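Local coordinates for protein Phosphoglucosamine/phosphogalactosamine mutase (Sulfolobus tokodaii, PDB 2F7L) that interconverts glucosamine 6-phosphate and glucosamine 1-phosphate, and likewise the galactosamine phosphates, with magnesium as cofactor, on the route to UDP-N-acetylhexosamines, at residues A[31-36]-A[122-127]; A[45-50]-A[208-213]; A[172-177]-A[196-201]; A[376-381]-A[426-431]. All blocks are in the same frame, centred on the assembly; numbering follows the deposited sequence.

Interaction 1 (A[31-36]-A[122-127]); sequences GTFFGK and NEIEDL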
loop_
_atom_site.group_PDB
_atom_site.type_symbol
_atom_site.label_atom_id
_atom_site.label_comp_id
_atom_site.label_asym_id
_atom_site.label_seq_id
_atom_site.Cartn_x
_atom_site.Cartn_y
_atom_site.Cartn_z
ATOM N N GLY A 31 2.481 -22.861 7.552
ATOM C CA GLY A 31 2.857 -24.029 6.796
ATOM C C GLY A 31 1.773 -25.089 6.823
ATOM O O GLY A 31 1.481 -25.734 5.800
ATOM N N THR A 32 1.174 -25.287 7.989
ATOM C CA THR A 32 0.134 -26.274 8.087
ATOM C C THR A 32 -1.032 -25.828 7.206
ATOM O O THR A 32 -1.691 -26.647 6.568
ATOM C CB THR A 32 -0.330 -26.436 9.531
ATOM O OG1 THR A 32 0.732 -27.001 10.311
ATOM C CG2 THR A 32 -1.536 -27.326 9.587
ATOM N N PHE A 33 -1.270 -24.524 7.165
ATOM C CA PHE A 33 -2.340 -23.941 6.369
ATOM C C PHE A 33 -2.192 -24.177 4.858
ATOM O O PHE A 33 -3.168 -24.424 4.152
ATOM C CB PHE A 33 -2.382 -22.448 6.639
ATOM C CG PHE A 33 -3.207 -21.683 5.662
ATOM C CD1 PHE A 33 -4.594 -21.692 5.747
ATOM C CD2 PHE A 33 -2.592 -20.920 4.662
ATOM C CE1 PHE A 33 -5.366 -20.953 4.859
ATOM C CE2 PHE A 33 -3.363 -20.170 3.759
ATOM C CZ PHE A 33 -4.750 -20.189 3.861
ATOM N N PHE A 34 -0.964 -24.070 4.362
ATOM C CA PHE A 34 -0.695 -24.276 2.941
ATOM C C PHE A 34 -0.631 -25.770 2.609
ATOM O O PHE A 34 -0.851 -26.158 1.470
ATOM C CB PHE A 34 0.630 -23.614 2.534
ATOM C CG PHE A 34 0.546 -22.132 2.313
ATOM C CD1 PHE A 34 -0.226 -21.611 1.287
ATOM C CD2 PHE A 34 1.305 -21.252 3.098
ATOM C CE1 PHE A 34 -0.246 -20.232 1.023
ATOM C CE2 PHE A 34 1.298 -19.862 2.853
ATOM C CZ PHE A 34 0.516 -19.352 1.804
ATOM N N GLY A 35 -0.314 -26.603 3.587
ATOM C CA GLY A 35 -0.252 -28.025 3.324
ATOM C C GLY A 35 1.130 -28.576 3.039
ATOM O O GLY A 35 2.065 -27.830 2.721
ATOM N N LYS A 36 1.267 -29.893 3.159
ATOM C CA LYS A 36 2.547 -30.558 2.919
ATOM C C LYS A 36 2.890 -30.499 1.441
ATOM O O LYS A 36 2.000 -30.582 0.604
ATOM C CB LYS A 36 2.481 -32.018 3.370
ATOM C CG LYS A 36 2.187 -32.209 4.838
ATOM C CD LYS A 36 1.958 -33.676 5.142
ATOM C CE LYS A 36 1.760 -33.918 6.633
ATOM N NZ LYS A 36 1.993 -35.357 7.010
ATOM N N ASN A 122 -7.998 -16.253 9.973
ATOM C CA ASN A 122 -8.643 -16.941 11.078
ATOM C C ASN A 122 -8.243 -18.400 11.107
ATOM O O ASN A 122 -8.041 -18.970 12.182
ATOM C CB ASN A 122 -10.161 -16.848 10.960
ATOM C CG ASN A 122 -10.681 -15.424 11.043
ATOM O OD1 ASN A 122 -11.781 -15.156 10.583
ATOM N ND2 ASN A 122 -9.908 -14.510 11.643
ATOM N N GLU A 123 -8.152 -19.023 9.938
ATOM C CA GLU A 123 -7.760 -20.423 9.915
ATOM C C GLU A 123 -6.366 -20.552 10.535
ATOM O O GLU A 123 -6.127 -21.378 11.405
ATOM C CB GLU A 123 -7.770 -20.952 8.485
ATOM C CG GLU A 123 -9.163 -21.095 7.909
ATOM C CD GLU A 123 -9.171 -21.473 6.433
ATOM O OE1 GLU A 123 -8.196 -22.100 5.960
ATOM O OE2 GLU A 123 -10.167 -21.155 5.748
ATOM N N ILE A 124 -5.454 -19.706 10.088
ATOM C CA ILE A 124 -4.096 -19.714 10.599
ATOM C C ILE A 124 -4.103 -19.427 12.097
ATOM O O ILE A 124 -3.414 -20.092 12.869
ATOM C CB ILE A 124 -3.234 -18.652 9.855
ATOM C CG1 ILE A 124 -2.965 -19.129 8.424
ATOM C CG2 ILE A 124 -1.955 -18.361 10.642
ATOM C CD1 ILE A 124 -2.269 -18.114 7.548
ATOM N N GLU A 125 -4.886 -18.425 12.489
ATOM C CA GLU A 125 -5.010 -18.031 13.885
ATOM C C GLU A 125 -5.481 -19.226 14.737
ATOM O O GLU A 125 -4.935 -19.477 15.811
ATOM C CB GLU A 125 -5.990 -16.869 13.983
ATOM C CG GLU A 125 -5.534 -15.686 14.834
ATOM C CD GLU A 125 -5.775 -14.328 14.134
ATOM O OE1 GLU A 125 -6.824 -14.180 13.456
ATOM O OE2 GLU A 125 -4.921 -13.408 14.267
ATOM N N ASP A 126 -6.478 -19.969 14.248
ATOM C CA ASP A 126 -6.986 -21.134 14.971
ATOM C C ASP A 126 -5.871 -22.164 15.109
ATOM O O ASP A 126 -5.616 -22.659 16.205
ATOM C CB ASP A 126 -8.168 -21.782 14.237
ATOM C CG ASP A 126 -8.713 -23.011 14.984
ATOM O OD1 ASP A 126 -9.181 -22.823 16.131
ATOM O OD2 ASP A 126 -8.665 -24.153 14.450
ATOM N N LEU A 127 -5.231 -22.500 13.985
ATOM C CA LEU A 127 -4.118 -23.448 13.956
ATOM C C LEU A 127 -3.070 -23.030 14.963
ATOM O O LEU A 127 -2.615 -23.831 15.772
ATOM C CB LEU A 127 -3.494 -23.497 12.566
ATOM C CG LEU A 127 -4.465 -24.083 11.547
ATOM C CD1 LEU A 127 -3.902 -24.003 10.161
ATOM C CD2 LEU A 127 -4.755 -25.519 11.933
#

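Interaction 2 (A[45-50]-A[208-213]); sequences DVRAGG and PLFSAR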
loop_
_atom_site.group_PDB
_atom_site.type_symbol
_atom_site.label_atom_id
_atom_site.label_comp_id
_atom_site.label_asym_id
_atom_site.label_seq_id
_atom_site.Cartn_x
_atom_site.Cartn_y
_atom_site.Cartn_z
ATOM N N ASP A 45 12.031 -7.433 3.460
ATOM C CA ASP A 45 12.386 -6.076 3.149
ATOM C C ASP A 45 13.697 -5.800 3.897
ATOM O O ASP A 45 14.409 -6.725 4.287
ATOM C CB ASP A 45 11.273 -5.109 3.544
ATOM C CG ASP A 45 11.156 -4.922 5.041
ATOM O OD1 ASP A 45 11.998 -5.469 5.794
ATOM O OD2 ASP A 45 10.216 -4.214 5.459
ATOM N N VAL A 46 14.031 -4.550 4.135
ATOM C CA VAL A 46 15.312 -4.297 4.763
ATOM C C VAL A 46 15.389 -4.304 6.280
ATOM O O VAL A 46 16.478 -4.291 6.831
ATOM C CB VAL A 46 15.895 -2.945 4.237
ATOM C CG1 VAL A 46 15.232 -1.762 4.951
ATOM C CG2 VAL A 46 17.402 -2.918 4.401
ATOM N N ARG A 47 14.251 -4.368 6.949
ATOM C CA ARG A 47 14.198 -4.268 8.411
ATOM C C ARG A 47 15.122 -5.040 9.360
ATOM O O ARG A 47 15.688 -6.064 9.043
ATOM C CB ARG A 47 12.750 -4.455 8.866
ATOM C CG ARG A 47 11.837 -3.372 8.389
ATOM C CD ARG A 47 10.404 -3.815 8.465
ATOM N NE ARG A 47 9.499 -2.786 7.959
ATOM C CZ ARG A 47 9.250 -1.628 8.577
ATOM N NH1 ARG A 47 9.838 -1.345 9.741
ATOM N NH2 ARG A 47 8.419 -0.749 8.020
ATOM N N ALA A 48 15.239 -4.488 10.558
ATOM C CA ALA A 48 16.055 -5.000 11.639
ATOM C C ALA A 48 16.057 -6.505 11.922
ATOM O O ALA A 48 17.120 -7.098 12.110
ATOM C CB ALA A 48 15.720 -4.246 12.909
ATOM N N GLY A 49 14.932 -7.180 11.979
ATOM C CA GLY A 49 15.116 -8.600 12.286
ATOM C C GLY A 49 15.235 -9.524 11.080
ATOM O O GLY A 49 15.044 -10.737 11.182
ATOM N N GLY A 50 15.554 -8.917 9.947
ATOM C CA GLY A 50 15.642 -9.592 8.666
ATOM C C GLY A 50 16.090 -11.019 8.519
ATOM O O GLY A 50 15.303 -11.892 8.155
ATOM N N PRO A 208 18.562 -0.686 7.641
ATOM C CA PRO A 208 17.436 -0.934 8.535
ATOM C C PRO A 208 17.295 0.088 9.685
ATOM O O PRO A 208 16.388 -0.030 10.510
ATOM C CB PRO A 208 17.709 -2.346 9.028
ATOM C CG PRO A 208 19.173 -2.350 9.149
ATOM C CD PRO A 208 19.599 -1.712 7.830
ATOM N N LEU A 209 18.173 1.080 9.769
ATOM C CA LEU A 209 18.019 2.072 10.838
ATOM C C LEU A 209 17.238 3.306 10.406
ATOM O O LEU A 209 16.887 4.126 11.246
ATOM C CB LEU A 209 19.371 2.492 11.433
ATOM C CG LEU A 209 19.714 1.759 12.737
ATOM C CD1 LEU A 209 19.324 0.285 12.590
ATOM C CD2 LEU A 209 21.191 1.885 13.075
ATOM N N PHE A 210 16.963 3.421 9.108
ATOM C CA PHE A 210 16.196 4.530 8.553
ATOM C C PHE A 210 16.554 5.880 9.136
ATOM O O PHE A 210 15.704 6.708 9.416
ATOM C CB PHE A 210 14.716 4.261 8.745
ATOM C CG PHE A 210 14.248 3.024 8.072
ATOM C CD1 PHE A 210 13.998 3.015 6.707
ATOM C CD2 PHE A 210 14.055 1.858 8.800
ATOM C CE1 PHE A 210 13.557 1.866 6.076
ATOM C CE2 PHE A 210 13.612 0.701 8.179
ATOM C CZ PHE A 210 13.361 0.707 6.815
ATOM N N SER A 211 17.837 6.084 9.328
ATOM C CA SER A 211 18.360 7.324 9.856
ATOM C C SER A 211 17.810 8.593 9.207
ATOM O O SER A 211 17.424 9.522 9.900
ATOM C CB SER A 211 19.873 7.307 9.698
ATOM O OG SER A 211 20.373 8.614 9.770
ATOM N N ALA A 212 17.775 8.643 7.877
ATOM C CA ALA A 212 17.319 9.853 7.189
ATOM C C ALA A 212 15.843 10.268 7.338
ATOM O O ALA A 212 15.523 11.468 7.347
ATOM C CB ALA A 212 17.688 9.769 5.725
ATOM N N ARG A 213 14.932 9.308 7.422
ATOM C CA ARG A 213 13.522 9.655 7.586
ATOM C C ARG A 213 12.708 8.419 7.922
ATOM O O ARG A 213 13.163 7.289 7.735
ATOM C CB ARG A 213 12.946 10.319 6.327
ATOM C CG ARG A 213 12.620 9.394 5.172
ATOM C CD ARG A 213 11.738 10.053 4.144
ATOM N NE ARG A 213 11.636 9.245 2.926
ATOM C CZ ARG A 213 10.771 8.248 2.711
ATOM N NH1 ARG A 213 9.895 7.889 3.632
ATOM N NH2 ARG A 213 10.755 7.628 1.542
#

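Interaction 3 (A[172-177]-A[196-201]); sequences NYKVLI and GCKIYT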
loop_
_atom_site.group_PDB
_atom_site.type_symbol
_atom_site.label_atom_id
_atom_site.label_comp_id
_atom_site.label_asym_id
_atom_site.label_seq_id
_atom_site.Cartn_x
_atom_site.Cartn_y
_atom_site.Cartn_z
ATOM N N ASN A 172 13.927 11.282 -22.100
ATOM C CA ASN A 172 15.089 11.309 -21.217
ATOM C C ASN A 172 14.770 12.121 -19.953
ATOM O O ASN A 172 15.270 13.221 -19.766
ATOM C CB ASN A 172 16.287 11.947 -21.904
ATOM C CG ASN A 172 17.521 11.925 -21.026
ATOM O OD1 ASN A 172 17.690 11.004 -20.212
ATOM N ND2 ASN A 172 18.397 12.921 -21.188
ATOM N N TYR A 173 13.938 11.569 -19.093
ATOM C CA TYR A 173 13.522 12.290 -17.900
ATOM C C TYR A 173 14.615 12.356 -16.839
ATOM O O TYR A 173 15.502 11.510 -16.786
ATOM C CB TYR A 173 12.290 11.620 -17.304
ATOM C CG TYR A 173 11.003 11.957 -18.013
ATOM C CD1 TYR A 173 10.624 13.278 -18.223
ATOM C CD2 TYR A 173 10.143 10.954 -18.444
ATOM C CE1 TYR A 173 9.415 13.590 -18.847
ATOM C CE2 TYR A 173 8.929 11.255 -19.069
ATOM C CZ TYR A 173 8.574 12.574 -19.270
ATOM O OH TYR A 173 7.379 12.874 -19.878
ATOM N N LYS A 174 14.536 13.378 -15.996
ATOM C CA LYS A 174 15.485 13.566 -14.907
ATOM C C LYS A 174 14.682 13.297 -13.618
ATOM O O LYS A 174 13.946 14.169 -13.154
ATOM C CB LYS A 174 16.010 15.003 -14.934
ATOM C CG LYS A 174 17.358 15.181 -14.254
ATOM C CD LYS A 174 17.680 16.655 -13.957
ATOM C CE LYS A 174 18.936 16.780 -13.062
ATOM N NZ LYS A 174 19.215 18.145 -12.485
ATOM N N VAL A 175 14.816 12.105 -13.037
ATOM C CA VAL A 175 14.040 11.754 -11.839
ATOM C C VAL A 175 14.809 11.561 -10.545
ATOM O O VAL A 175 16.009 11.288 -10.556
ATOM C CB VAL A 175 13.208 10.435 -12.057
ATOM C CG1 VAL A 175 12.207 10.615 -13.187
ATOM C CG2 VAL A 175 14.123 9.264 -12.352
ATOM N N LEU A 176 14.109 11.709 -9.421
ATOM C CA LEU A 176 14.716 11.471 -8.100
ATOM C C LEU A 176 13.909 10.357 -7.427
ATOM O O LEU A 176 12.679 10.353 -7.472
ATOM C CB LEU A 176 14.724 12.729 -7.224
ATOM C CG LEU A 176 15.106 12.427 -5.772
ATOM C CD1 LEU A 176 15.724 13.612 -5.060
ATOM C CD2 LEU A 176 13.836 12.007 -5.056
ATOM N N ILE A 177 14.616 9.408 -6.823
ATOM C CA ILE A 177 13.991 8.276 -6.154
ATOM C C ILE A 177 14.401 8.172 -4.681
ATOM O O ILE A 177 15.587 8.125 -4.348
ATOM C CB ILE A 177 14.348 6.982 -6.888
ATOM C CG1 ILE A 177 13.781 7.021 -8.314
ATOM C CG2 ILE A 177 13.810 5.801 -6.137
ATOM C CD1 ILE A 177 14.135 5.814 -9.182
ATOM N N GLY A 196 15.300 4.896 -19.665
ATOM C CA GLY A 196 16.326 5.887 -19.895
ATOM C C GLY A 196 16.227 7.244 -19.198
ATOM O O GLY A 196 16.137 8.273 -19.871
ATOM N N CYS A 197 16.269 7.281 -17.870
ATOM C CA CYS A 197 16.197 8.560 -17.172
ATOM C C CYS A 197 17.557 8.875 -16.562
ATOM O O CYS A 197 18.416 8.005 -16.478
ATOM C CB CYS A 197 15.191 8.507 -16.008
ATOM S SG CYS A 197 13.635 7.628 -16.280
ATOM N N LYS A 198 17.753 10.125 -16.151
ATOM C CA LYS A 198 18.977 10.480 -15.448
ATOM C C LYS A 198 18.432 10.178 -14.051
ATOM O O LYS A 198 17.382 10.711 -13.665
ATOM C CB LYS A 198 19.294 11.965 -15.597
ATOM C CG LYS A 198 20.731 12.320 -15.303
ATOM C CD LYS A 198 20.921 13.823 -15.374
ATOM C CE LYS A 198 22.399 14.185 -15.435
ATOM N NZ LYS A 198 23.149 13.519 -14.354
ATOM N N ILE A 199 19.107 9.306 -13.307
ATOM C CA ILE A 199 18.612 8.905 -11.995
ATOM C C ILE A 199 19.390 9.412 -10.797
ATOM O O ILE A 199 20.602 9.242 -10.716
ATOM C CB ILE A 199 18.564 7.380 -11.900
ATOM C CG1 ILE A 199 17.816 6.814 -13.101
ATOM C CG2 ILE A 199 17.895 6.954 -10.614
ATOM C CD1 ILE A 199 18.069 5.348 -13.322
ATOM N N TYR A 200 18.679 10.049 -9.872
ATOM C CA TYR A 200 19.275 10.547 -8.638
ATOM C C TYR A 200 18.483 9.882 -7.518
ATOM O O TYR A 200 17.242 9.962 -7.502
ATOM C CB TYR A 200 19.096 12.056 -8.487
ATOM C CG TYR A 200 19.713 12.901 -9.567
ATOM C CD1 TYR A 200 19.065 13.080 -10.785
ATOM C CD2 TYR A 200 20.946 13.533 -9.367
ATOM C CE1 TYR A 200 19.621 13.862 -11.778
ATOM C CE2 TYR A 200 21.514 14.317 -10.351
ATOM C CZ TYR A 200 20.844 14.476 -11.556
ATOM O OH TYR A 200 21.392 15.243 -12.545
ATOM N N THR A 201 19.159 9.218 -6.590
ATOM C CA THR A 201 18.414 8.620 -5.508
ATOM C C THR A 201 18.930 9.174 -4.203
ATOM O O THR A 201 20.144 9.380 -4.003
ATOM C CB THR A 201 18.507 7.062 -5.462
ATOM O OG1 THR A 201 19.733 6.677 -4.835
ATOM C CG2 THR A 201 18.439 6.462 -6.850
#

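Interaction 4 (A[376-381]-A[426-431]); sequences KVDLKP and EPIIRI. With SO4 (sulfate ion), chain C.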
loop_
_atom_site.group_PDB
_atom_site.type_symbol
_atom_site.label_atom_id
_atom_site.label_comp_id
_atom_site.label_asym_id
_atom_site.label_seq_id
_atom_site.Cartn_x
_atom_site.Cartn_y
_atom_site.Cartn_z
ATOM N N LYS A 376 -7.667 14.202 15.653
ATOM C CA LYS A 376 -7.961 12.996 16.417
ATOM C C LYS A 376 -8.665 13.445 17.691
ATOM O O LYS A 376 -8.281 14.435 18.291
ATOM C CB LYS A 376 -6.664 12.241 16.779
ATOM C CG LYS A 376 -5.701 12.034 15.603
ATOM C CD LYS A 376 -4.888 10.726 15.681
ATOM C CE LYS A 376 -3.677 10.809 16.610
ATOM N NZ LYS A 376 -3.011 9.474 16.841
ATOM N N VAL A 377 -9.724 12.756 18.083
ATOM C CA VAL A 377 -10.408 13.097 19.330
ATOM C C VAL A 377 -10.726 11.807 20.069
ATOM O O VAL A 377 -11.221 10.841 19.486
ATOM C CB VAL A 377 -11.688 13.969 19.099
ATOM C CG1 VAL A 377 -12.093 13.909 17.649
ATOM C CG2 VAL A 377 -12.827 13.526 20.026
ATOM N N ASP A 378 -10.388 11.796 21.352
ATOM C CA ASP A 378 -10.583 10.626 22.192
ATOM C C ASP A 378 -12.026 10.251 22.296
ATOM O O ASP A 378 -12.910 11.104 22.222
ATOM C CB ASP A 378 -10.059 10.853 23.604
ATOM C CG ASP A 378 -8.554 11.025 23.664
ATOM O OD1 ASP A 378 -8.011 10.929 24.786
ATOM O OD2 ASP A 378 -7.910 11.267 22.621
ATOM N N LEU A 379 -12.261 8.958 22.468
ATOM C CA LEU A 379 -13.609 8.471 22.601
ATOM C C LEU A 379 -13.877 8.450 24.089
ATOM O O LEU A 379 -13.274 7.677 24.821
ATOM C CB LEU A 379 -13.735 7.064 22.016
ATOM C CG LEU A 379 -15.099 6.750 21.395
ATOM C CD1 LEU A 379 -15.130 5.321 20.913
ATOM C CD2 LEU A 379 -16.200 6.989 22.391
ATOM N N LYS A 380 -14.763 9.327 24.538
ATOM C CA LYS A 380 -15.120 9.400 25.948
ATOM C C LYS A 380 -15.816 8.095 26.352
ATOM O O LYS A 380 -16.566 7.518 25.561
ATOM C CB LYS A 380 -16.048 10.602 26.171
ATOM C CG LYS A 380 -16.853 10.564 27.475
ATOM C CD LYS A 380 -15.957 10.644 28.726
ATOM C CE LYS A 380 -16.732 10.460 30.043
ATOM N NZ LYS A 380 -17.236 9.060 30.228
ATOM N N PRO A 381 -15.542 7.587 27.572
ATOM C CA PRO A 381 -16.199 6.343 27.992
ATOM C C PRO A 381 -17.698 6.576 28.134
ATOM O O PRO A 381 -18.139 7.703 28.373
ATOM C CB PRO A 381 -15.532 6.032 29.328
ATOM C CG PRO A 381 -14.141 6.527 29.116
ATOM C CD PRO A 381 -14.394 7.876 28.451
ATOM N N GLU A 426 -6.103 2.931 18.382
ATOM C CA GLU A 426 -6.167 3.829 19.521
ATOM C C GLU A 426 -7.627 4.088 19.895
ATOM O O GLU A 426 -8.519 3.963 19.054
ATOM C CB GLU A 426 -5.481 5.138 19.148
ATOM C CG GLU A 426 -4.009 4.979 18.826
ATOM C CD GLU A 426 -3.504 6.096 17.938
ATOM O OE1 GLU A 426 -3.873 6.116 16.737
ATOM O OE2 GLU A 426 -2.749 6.961 18.437
ATOM N N PRO A 427 -7.892 4.438 21.163
ATOM C CA PRO A 427 -9.263 4.712 21.608
ATOM C C PRO A 427 -9.577 6.114 21.141
ATOM O O PRO A 427 -9.847 7.007 21.937
ATOM C CB PRO A 427 -9.149 4.620 23.118
ATOM C CG PRO A 427 -7.775 5.208 23.365
ATOM C CD PRO A 427 -6.921 4.627 22.258
ATOM N N ILE A 428 -9.562 6.289 19.826
ATOM C CA ILE A 428 -9.749 7.604 19.220
ATOM C C ILE A 428 -10.561 7.633 17.937
ATOM O O ILE A 428 -10.588 6.654 17.197
ATOM C CB ILE A 428 -8.338 8.196 18.947
ATOM C CG1 ILE A 428 -8.009 9.209 20.033
ATOM C CG2 ILE A 428 -8.202 8.695 17.499
ATOM C CD1 ILE A 428 -6.640 8.991 20.649
ATOM N N ILE A 429 -11.226 8.759 17.677
ATOM C CA ILE A 429 -11.976 8.909 16.426
ATOM C C ILE A 429 -11.233 9.942 15.586
ATOM O O ILE A 429 -10.967 11.054 16.048
ATOM C CB ILE A 429 -13.425 9.400 16.643
ATOM C CG1 ILE A 429 -14.295 8.259 17.151
ATOM C CG2 ILE A 429 -13.993 9.954 15.361
ATOM C CD1 ILE A 429 -14.459 8.273 18.624
ATOM N N ARG A 430 -10.871 9.554 14.365
ATOM C CA ARG A 430 -10.165 10.442 13.459
ATOM C C ARG A 430 -11.196 11.258 12.714
ATOM O O ARG A 430 -12.208 10.731 12.280
ATOM C CB ARG A 430 -9.321 9.654 12.444
ATOM C CG ARG A 430 -8.206 8.790 13.058
ATOM C CD ARG A 430 -7.130 8.379 12.038
ATOM N NE ARG A 430 -6.025 7.660 12.673
ATOM C CZ ARG A 430 -5.863 6.331 12.672
ATOM N NH1 ARG A 430 -6.722 5.534 12.056
ATOM N NH2 ARG A 430 -4.847 5.787 13.326
ATOM N N ILE A 431 -10.951 12.554 12.585
ATOM C CA ILE A 431 -11.852 13.427 11.854
ATOM C C ILE A 431 -11.065 14.112 10.763
ATOM O O ILE A 431 -10.138 14.855 11.054
ATOM C CB ILE A 431 -12.453 14.562 12.730
ATOM C CG1 ILE A 431 -13.308 13.993 13.856
ATOM C CG2 ILE A 431 -13.293 15.486 11.860
ATOM C CD1 ILE A 431 -14.026 15.054 14.667
HETATM S S SO4 C . -6.613 2.138 11.930
HETATM O O1 SO4 C . -7.132 0.698 12.017
HETATM O O2 SO4 C . -5.390 2.270 12.838
HETATM O O3 SO4 C . -6.174 2.336 10.596
HETATM O O4 SO4 C . -7.607 2.910 12.566
#

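Interaction 1 (A[31-36]-A[122-127])
T32 OG1 is gripped twice, by hydrogen bonds to K28 O and to N134 N, while CG2 of the same side chain touches L127 CD1 at 4.1 Å. This is helix-against-helix packing in the first alpha/beta/alpha domain. The last turn of helix 20-34 lies against the middle of helix 118-130. No hydrogen bond crosses between the two segments, and the contact is near the protein surface. F33 is at its centre and touches E123, I124 and L127. Its CG is anti to the backbone N (chi1 166°), and the ring is set against I124. I124 CG1 lies over one face, 4.2 Å from the ring centroid and 28° off the normal, a CH-pi contact. I124 CD1 is also above the ring, offset toward the rim. E123 meets the ring differently. Its OE1 comes to the edge, near the ring plane, 3.2 Å from F33 CE1, with the carboxylate plane turned 56° from that of the ring. L127 CD1 packs at the base of F33, 4.0 Å from F33 N. An alanine in place of F33 would probably open a gap over I124 CG1 and leave the E123 carboxylate without the ring edge it meets. I124 also packs on L26, A29 and I30 of helix 20-34. Within segment 31-36, F33 CD2 stands 4.0 Å above the F34 ring, over its centre.

Interaction 2 (A[45-50]-A[208-213])
The backbones of R47 and P208 come close, with CA atoms 4.6 Å apart, where the loop after strand 39-44 enters a type I beta turn from R47 to G50. Both segments are loops, one in the first and one in the second alpha/beta/alpha domain, so the contact spans a domain interface. P208 lays its ring against the backbone, with CB 3.2 Å from V46 O and 3.6 Å from A48 N. V46 and F210 reach toward each other tip to tip, and V46 CG1 lies 3.6 Å from F210 CZ. That methyl sits between the backbone N and the carbonyl carbon of V46 (chi1 79°). The other methyl, V46 CG2, faces P208. R47 CG is at the edge of the F210 ring, near its plane.

The polar side chains of D45 and R47 find their partners within segment 45-50 and in the first domain. D45 closes an Asx turn: R47 N donates to D45 OD1 at 2.8 Å, from above the carboxylate plane. D45 OD2 makes a salt bridge to R47 NE at 3.0 Å and also bonds T95 OG1. The guanidinium of R47 goes on to the carbonyls of S97, N99 and P100. Its side chain lies about 5 Å from that of S97, by similarity the phosphoserine intermediate. D45 and the carbonyls thus hold R47 beside the probable active site. Across the segments there is no hydrogen bond, so the two domains meet here by van der Waals packing, with the ring of P208 against backbone and F210 against the V46 methyl.

Interaction 3 (A[172-177]-A[196-201])
V175 bonds through its backbone to K198 and to Y200, either side of its partner I199, in a parallel strand pair. V175 N donates to K198 O at 3.0 Å, and V175 O accepts from Y200 N at the same distance. K198 N to Y173 O (2.7 Å) and I177 N to Y200 O (2.8 Å) extend the pattern to both ends.

On one face lie K174, L176, K198 and Y200. The two lysines run side by side, pointing the same way. K174 CG touches Y200 CE1 at 3.6 Å. K198 bends at its last torsion (chi4 -51°), and NZ donates to Y200 OH at 3.1 Å within its own segment. K174 NZ instead bonds L232 O, and the two like-charged NZ atoms of K174 and K198 stay 6.4 Å apart. On the other face, V175 CG2 packs on C197 CB at 3.9 Å, and I177 CD1 meets I199 CG2.

Further out, helix 188-194 covers the face of I177 and I199, with A192 on I199 and P189 on I177. Y173 turns its side chain to L350, L353 and A354 of helix 342-356. K174 and L176 bond onward to the chain around strand 236-239. Strand 174-178 is therefore bonded on both sides, and strand 198-201 is the edge of the four-stranded sheet. Strand 174-178, helix 188-194 and strand 198-201 make a beta-alpha-beta unit of the second alpha/beta/alpha domain.

Interaction 4 (A[376-381]-A[426-431])
V377 and I429 form the hydrogen-bonded pair that joins edge strand 371-378 to strand 428-435 in the antiparallel sheet of the C-terminal domain. V377 N donates to I429 O at 2.9 Å, and I429 N to V377 O at 2.8 Å. L379 N bonds P427 O at 3.1 Å.

One face is apolar: V377 CG1 lies 3.7 Å from I431 CD1, and V452 of helix 438-452 packs on V377, I429 and I431. The other face is charged. K376 NZ makes a salt bridge to E426 OE2 at 3.0 Å, weak as a hydrogen bond, and E426 OE1 pairs with R430 NH2 at 3.6 Å. I428 lies beside this network, with CG2 3.9 Å from K376 CB and CD1 against D378 OD2. An alanine in place of I428 would probably open a gap beside K376 CB and leave the D378 carboxylate freer to turn.

R430 NH1 donates to a sulfate oxygen, O4, at 2.8 Å. G424 N also binds this sulfate, which probably came from the crystallisation liquor. The site is consistent with the phosphate-binding loop of the C-terminal domain in phosphohexose mutases.

Interactions 3 and 4 are strand pairs, parallel in the second alpha/beta/alpha domain and antiparallel in the C-terminal one. Both rest on backbone bonds, and each has a largely apolar face and a face with charged side chains. Interactions 1 and 2 have no hydrogen bond across their segments. Interaction 1 packs two helices within the first domain, near the surface. Interaction 2 is more buried and links the first domain to the second, close to the probable phosphoserine site. No two contacts share a helix or strand, though interactions 1 and 2 both use the first domain and interactions 2 and 3 the second. Interactions 2 and 3 approach to about 7 Å between nearest atoms.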